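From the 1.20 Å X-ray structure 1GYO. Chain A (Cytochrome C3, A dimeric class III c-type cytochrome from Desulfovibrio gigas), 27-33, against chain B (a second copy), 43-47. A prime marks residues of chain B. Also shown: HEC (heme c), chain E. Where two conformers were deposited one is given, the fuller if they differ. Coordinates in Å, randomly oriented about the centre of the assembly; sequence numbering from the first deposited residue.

Chain A 27-33: SHAKHRN
Chain B (43-47) FDGCG

Chain A runs through a compact turn and meets a bent, irregular segment of chain B with no regular helix or strand. His28, Ala29 and Lys30 have helical phi/psi (-65/-33, -60/-46, -67/-27), and a type I turn from Ala29 to Arg32 is closed by Arg32 N to Ala29 O at 3.1 Å. His31 N also reaches Ser27 O at 3.3 Å. The closest register pairs Arg32 with Gly45′, CA to CA 4.4 Å, and the contact buries 237 Å² over both sides. The stretches run in roughly opposite directions, so His28 and Ala29 meet Cys46′ while Arg32 meets Asp44′ and Gly45′.

That closeness depends on Gly45′, whose phi/psi of 107/-20 would jam a CB against the preceding carbonyl oxygen. An ideal CB there would also lie 2.5 Å from Arg32 CB, a clash; without one, Arg32 CB packs on Gly45′ CA at 3.8 Å.

Arg32, at phi/psi -65/-19, points its CA-to-CB bond toward chain B. Its chi angles are 56° (p), 172° (t), 99° (between wells) and -114°, in the one of two deposited conformers given here. They place NH1 2.7 Å from Asp44′ O with an N-H...O angle of 158°, the one direct hydrogen bond across the stretches. The carbonyl lies at the guanidinium edge, near its plane, as suits an in-plane N-H donor. Arg32 NE is 3.2 Å from Asp44′ O, but its angle is poor. Asp44′ (-117/34; chi1 55°, p; chi2 10°) directs its CA-to-CB bond sideways. Its OD1, whose position is less certain, stands 4.0 Å from Arg32 NH1, so the opposite charges are near but beyond a salt bridge.

His28 (chi1 -82°, m; chi2 104°) starts toward chain B, but its ring end leads away; CB makes the closest contacts, 3.5 Å to Gly45′ O and 3.8 Å to Cys46′ CB. Cys46′, extended at -159/171 with chi1 58° (p), points toward chain A and puts SG 3.9 Å from Ala29 CB, an apolar contact; the residue is covalently bonded to a group elsewhere in the structure. One water oxygen lies 2.8 Å from both His28 O and Gly45′ O, in position to donate to either, and so can link the two backbones.

Out of contact with chain B, Ser27 (-100/119; chi1 171°, t) accepts Lys30 N at OG, 2.9 Å and 164°. His31 (-95/22; chi1 -68°, m; chi2 94°) donates ND1 to Ser27 O at 2.9 Å and 165°, which helps orient the imidazole while NE2 binds heme FE at 2.0 Å.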

ATOM      1  N   SER A  27      -4.961  14.003   1.848  1.00 14.11           N
ATOM      2  CA  SER A  27      -5.902  12.950   1.457  1.00 13.97           C
ATOM      3  C   SER A  27      -5.179  11.788   0.842  1.00 12.53           C
ATOM      4  O   SER A  27      -4.535  11.903  -0.206  1.00 14.11           O
ATOM      5  CB  SER A  27      -6.882  13.534   0.449  1.00 16.50           C
ATOM      6  OG  SER A  27      -7.662  12.426  -0.070  1.00 16.67           O
ATOM      7  N   HIS A  28      -5.286  10.609   1.467  1.00 12.86           N
ATOM      8  CA  HIS A  28      -4.793   9.396   0.781  1.00 12.72           C
ATOM      9  C   HIS A  28      -5.609   9.122  -0.472  1.00 13.72           C
ATOM     10  O   HIS A  28      -5.082   8.629  -1.451  1.00 14.57           O
ATOM     11  CB  HIS A  28      -4.819   8.164   1.678  1.00 12.33           C
ATOM     12  CG  HIS A  28      -3.650   8.006   2.615  1.00 11.57           C
ATOM     13  ND1 HIS A  28      -3.742   8.282   3.950  1.00 12.69           N
ATOM     14  CD2 HIS A  28      -2.383   7.575   2.434  1.00 11.87           C
ATOM     15  CE1 HIS A  28      -2.541   7.992   4.529  1.00 11.83           C
ATOM     16  NE2 HIS A  28      -1.707   7.569   3.627  1.00 11.29           N
ATOM     17  N   ALA A  29      -6.909   9.450  -0.459  1.00 14.59           N
ATOM     18  CA  ALA A  29      -7.743   9.223  -1.642  1.00 16.44           C
ATOM     19  C   ALA A  29      -7.226   9.990  -2.848  1.00 16.22           C
ATOM     20  O   ALA A  29      -7.084   9.434  -3.942  1.00 18.10           O
ATOM     21  CB  ALA A  29      -9.203   9.622  -1.328  1.00 18.83           C
ATOM     22  N   LYS A  30      -6.899  11.266  -2.636  1.00 15.49           N
ATOM     23  CA  LYS A  30      -6.429  12.087  -3.736  1.00 16.41           C
ATOM     24  C   LYS A  30      -5.073  11.642  -4.258  1.00 15.99           C
ATOM     25  O   LYS A  30      -4.752  11.850  -5.429  1.00 17.57           O
ATOM     26  CB  LYS A  30      -6.347  13.572  -3.328  1.00 17.82           C
ATOM     27  CG  LYS A  30      -7.690  14.222  -3.139  1.00 21.95           C
ATOM     28  CD  LYS A  30      -8.438  14.335  -4.477  1.00 35.56           C
ATOM     29  CE  LYS A  30      -9.742  15.089  -4.364  1.00 40.28           C
ATOM     30  NZ  LYS A  30     -10.251  15.544  -5.720  1.00 79.92           N
ATOM     31  N   HIS A  31      -4.281  11.011  -3.367  1.00 14.28           N
ATOM     32  CA  HIS A  31      -2.983  10.473  -3.718  1.00 13.89           C
ATOM     33  C   HIS A  31      -3.009   8.997  -4.094  1.00 14.48           C
ATOM     34  O   HIS A  31      -1.965   8.326  -4.089  1.00 14.85           O
ATOM     35  CB  HIS A  31      -1.966  10.697  -2.616  1.00 14.02           C
ATOM     36  CG  HIS A  31      -1.633  12.162  -2.455  1.00 13.03           C
ATOM     37  ND1 HIS A  31      -2.245  12.982  -1.586  1.00 14.09           N
ATOM     38  CD2 HIS A  31      -0.667  12.924  -3.022  1.00 12.73           C
ATOM     39  CE1 HIS A  31      -1.700  14.197  -1.648  1.00 13.65           C
ATOM     40  NE2 HIS A  31      -0.729  14.216  -2.539  1.00 12.74           N
ATOM     41  N   ARG A  32      -4.158   8.471  -4.507  1.00 14.97           N
ATOM     42  CA  ARG A  32      -4.266   7.036  -4.792  1.00 16.24           C
ATOM     43  C   ARG A  32      -3.416   6.554  -5.950  1.00 18.02           C
ATOM     44  O   ARG A  32      -3.133   5.354  -6.013  1.00 20.49           O
ATOM     45  CB  ARG A  32      -5.745   6.658  -5.007  1.00 20.02           C
ATOM     46  CG  ARG A  32      -6.593   7.338  -6.043  0.58 24.24           C
ATOM     47  CD  ARG A  32      -7.961   6.630  -6.162  0.58 26.68           C
ATOM     48  NE  ARG A  32      -9.020   7.283  -5.434  0.58 32.71           N
ATOM     49  CZ  ARG A  32      -9.969   7.608  -4.606  0.58 30.60           C
ATOM     50  NH1 ARG A  32     -10.306   6.848  -3.555  0.58 24.37           N
ATOM     51  NH2 ARG A  32     -10.707   8.745  -4.699  0.58 28.96           N
ATOM     52  N   ASN A  33      -2.974   7.429  -6.834  1.00 17.77           N
ATOM     53  CA  ASN A  33      -2.111   7.025  -7.950  1.00 18.71           C
ATOM     54  C   ASN A  33      -0.625   7.201  -7.626  1.00 19.63           C
ATOM     55  O   ASN A  33       0.212   7.015  -8.494  1.00 26.53           O
ATOM     56  CB  ASN A  33      -2.434   7.793  -9.220  1.00 19.64           C
ATOM     57  CG  ASN A  33      -3.868   7.624  -9.661  1.00 22.57           C
ATOM     58  OD1 ASN A  33      -4.400   6.509  -9.637  1.00 26.03           O
ATOM     59  ND2 ASN A  33      -4.538   8.720 -10.047  1.00 26.30           N
TER
ATOM     60  N   PHE B  43      -9.213  -2.079  -3.177  1.00 12.40           N
ATOM     61  CA  PHE B  43      -8.667  -0.986  -2.394  1.00 11.73           C
ATOM     62  C   PHE B  43      -8.530   0.201  -3.349  1.00 14.27           C
ATOM     63  O   PHE B  43      -7.897   0.137  -4.404  1.00 19.21           O
ATOM     64  CB  PHE B  43      -7.311  -1.416  -1.795  1.00 13.71           C
ATOM     65  CG  PHE B  43      -6.619  -0.322  -1.009  1.00 12.79           C
ATOM     66  CD1 PHE B  43      -6.991  -0.007   0.256  1.00 13.88           C
ATOM     67  CD2 PHE B  43      -5.559   0.355  -1.547  1.00 16.57           C
ATOM     68  CE1 PHE B  43      -6.360   0.978   1.004  1.00 15.32           C
ATOM     69  CE2 PHE B  43      -4.912   1.350  -0.822  1.00 19.82           C
ATOM     70  CZ  PHE B  43      -5.289   1.633   0.454  1.00 17.76           C
ATOM     71  N   ASP B  44      -9.091   1.327  -2.922  1.00 14.74           N
ATOM     72  CA  ASP B  44      -9.060   2.498  -3.814  1.00 17.52           C
ATOM     73  C   ASP B  44      -8.254   3.642  -3.212  1.00 17.81           C
ATOM     74  O   ASP B  44      -8.554   4.803  -3.469  1.00 22.66           O
ATOM     75  CB  ASP B  44     -10.437   2.886  -4.182  1.00 23.10           C
ATOM     76  CG  ASP B  44     -11.408   3.162  -3.046  1.00 24.17           C
ATOM     77  OD1 ASP B  44     -11.001   3.235  -1.887  1.00 25.96           O
ATOM     78  OD2 ASP B  44     -12.620   3.317  -3.352  1.00 37.79           O
ATOM     79  N   GLY B  45      -7.210   3.302  -2.480  1.00 18.11           N
ATOM     80  CA  GLY B  45      -6.266   4.308  -2.020  1.00 21.47           C
ATOM     81  C   GLY B  45      -6.356   4.615  -0.546  1.00 18.76           C
ATOM     82  O   GLY B  45      -5.368   5.098   0.046  1.00 18.05           O
ATOM     83  N   CYS B  46      -7.484   4.285   0.070  1.00 16.99           N
ATOM     84  CA  CYS B  46      -7.613   4.371   1.533  1.00 15.63           C
ATOM     85  C   CYS B  46      -8.770   3.470   1.934  1.00 14.22           C
ATOM     86  O   CYS B  46      -9.484   2.941   1.075  1.00 16.99           O
ATOM     87  CB  CYS B  46      -7.810   5.821   1.951  1.00 15.81           C
ATOM     88  SG  CYS B  46      -9.244   6.579   1.185  1.00 17.70           S
ATOM     89  N   GLY B  47      -8.919   3.280   3.229  1.00 13.34           N
ATOM     90  CA  GLY B  47      -9.855   2.331   3.804  1.00 13.50           C
ATOM     91  C   GLY B  47      -9.133   1.188   4.464  1.00 11.98           C
ATOM     92  O   GLY B  47      -7.905   1.245   4.655  1.00 13.38           O
TER
HETATM   93 FE   HEC E 113       0.372  15.768  -3.075  1.00 11.95          FE
HETATM   94  CHA HEC E 113      -2.331  16.490  -4.980  1.00 14.99           C
HETATM   95  CHB HEC E 113      -0.916  17.666  -0.551  1.00 13.41           C
HETATM   96  CHC HEC E 113       2.815  14.741  -1.048  1.00 11.66           C
HETATM   97  CHD HEC E 113       1.718  14.010  -5.612  1.00 13.54           C
HETATM   98  NA  HEC E 113      -1.247  16.935  -2.848  1.00 13.84           N
HETATM   99  C1A HEC E 113      -2.281  17.117  -3.750  1.00 14.39           C
HETATM  100  C2A HEC E 113      -3.250  18.054  -3.236  1.00 16.05           C
HETATM  101  C3A HEC E 113      -2.821  18.429  -2.005  1.00 15.87           C
HETATM  102  C4A HEC E 113      -1.614  17.695  -1.744  1.00 13.99           C
HETATM  103  CMA HEC E 113      -3.473  19.395  -1.048  1.00 18.30           C
HETATM  104  CAA HEC E 113      -4.506  18.465  -3.948  1.00 19.02           C
HETATM  105  CBA HEC E 113      -5.675  17.536  -3.639  0.53 25.04           C
HETATM  106  CGA HEC E 113      -6.268  17.729  -2.258  0.53 24.22           C
HETATM  107  O1A HEC E 113      -6.918  18.756  -2.032  0.53 32.88           O
HETATM  108  O2A HEC E 113      -6.062  16.847  -1.400  0.53 24.95           O
HETATM  109  NB  HEC E 113       0.830  16.099  -1.162  1.00 11.93           N
HETATM  110  C1B HEC E 113       0.190  16.910  -0.241  1.00 12.44           C
HETATM  111  C2B HEC E 113       0.851  16.856   1.040  1.00 12.35           C
HETATM  112  C3B HEC E 113       1.899  16.006   0.909  1.00 11.41           C
HETATM  113  C4B HEC E 113       1.897  15.552  -0.464  1.00 11.64           C
HETATM  114  CMB HEC E 113       0.398  17.595   2.267  1.00 12.99           C
HETATM  115  CAB HEC E 113       2.941  15.610   1.921  1.00 11.88           C
HETATM  116  CBB HEC E 113       2.427  15.025   3.212  1.00 14.77           C
HETATM  117  NC  HEC E 113       1.974  14.640  -3.302  1.00 12.44           N
HETATM  118  C1C HEC E 113       2.935  14.350  -2.349  1.00 11.71           C
HETATM  119  C2C HEC E 113       4.048  13.632  -2.920  1.00 11.85           C
HETATM  120  C3C HEC E 113       3.753  13.441  -4.226  1.00 12.58           C
HETATM  121  C4C HEC E 113       2.444  14.038  -4.453  1.00 12.67           C
HETATM  122  CMC HEC E 113       5.286  13.257  -2.144  1.00 13.25           C
HETATM  123  CAC HEC E 113       4.577  12.837  -5.320  1.00 13.47           C
HETATM  124  CBC HEC E 113       5.518  11.717  -4.986  1.00 14.84           C
HETATM  125  ND  HEC E 113      -0.172  15.376  -4.941  1.00 13.71           N
HETATM  126  C1D HEC E 113       0.470  14.557  -5.845  1.00 13.45           C
HETATM  127  C2D HEC E 113      -0.328  14.342  -7.025  1.00 15.62           C
HETATM  128  C3D HEC E 113      -1.461  15.063  -6.857  1.00 16.20           C
HETATM  129  C4D HEC E 113      -1.381  15.693  -5.566  1.00 14.46           C
HETATM  130  CMD HEC E 113       0.077  13.467  -8.186  1.00 18.37           C
HETATM  131  CAD HEC E 113      -2.604  15.239  -7.824  1.00 20.63           C
HETATM  132  CBD HEC E 113      -3.723  14.254  -7.583  1.00 22.25           C
HETATM  133  CGD HEC E 113      -4.779  14.332  -8.694  1.00 27.12           C
HETATM  134  O1D HEC E 113      -5.630  15.219  -8.612  1.00 37.93           O
HETATM  135  O2D HEC E 113      -4.682  13.541  -9.641  1.00 28.65           O
HETATM  136  O   HOH W   1      -3.225   6.547  -1.061  1.00 18.86           O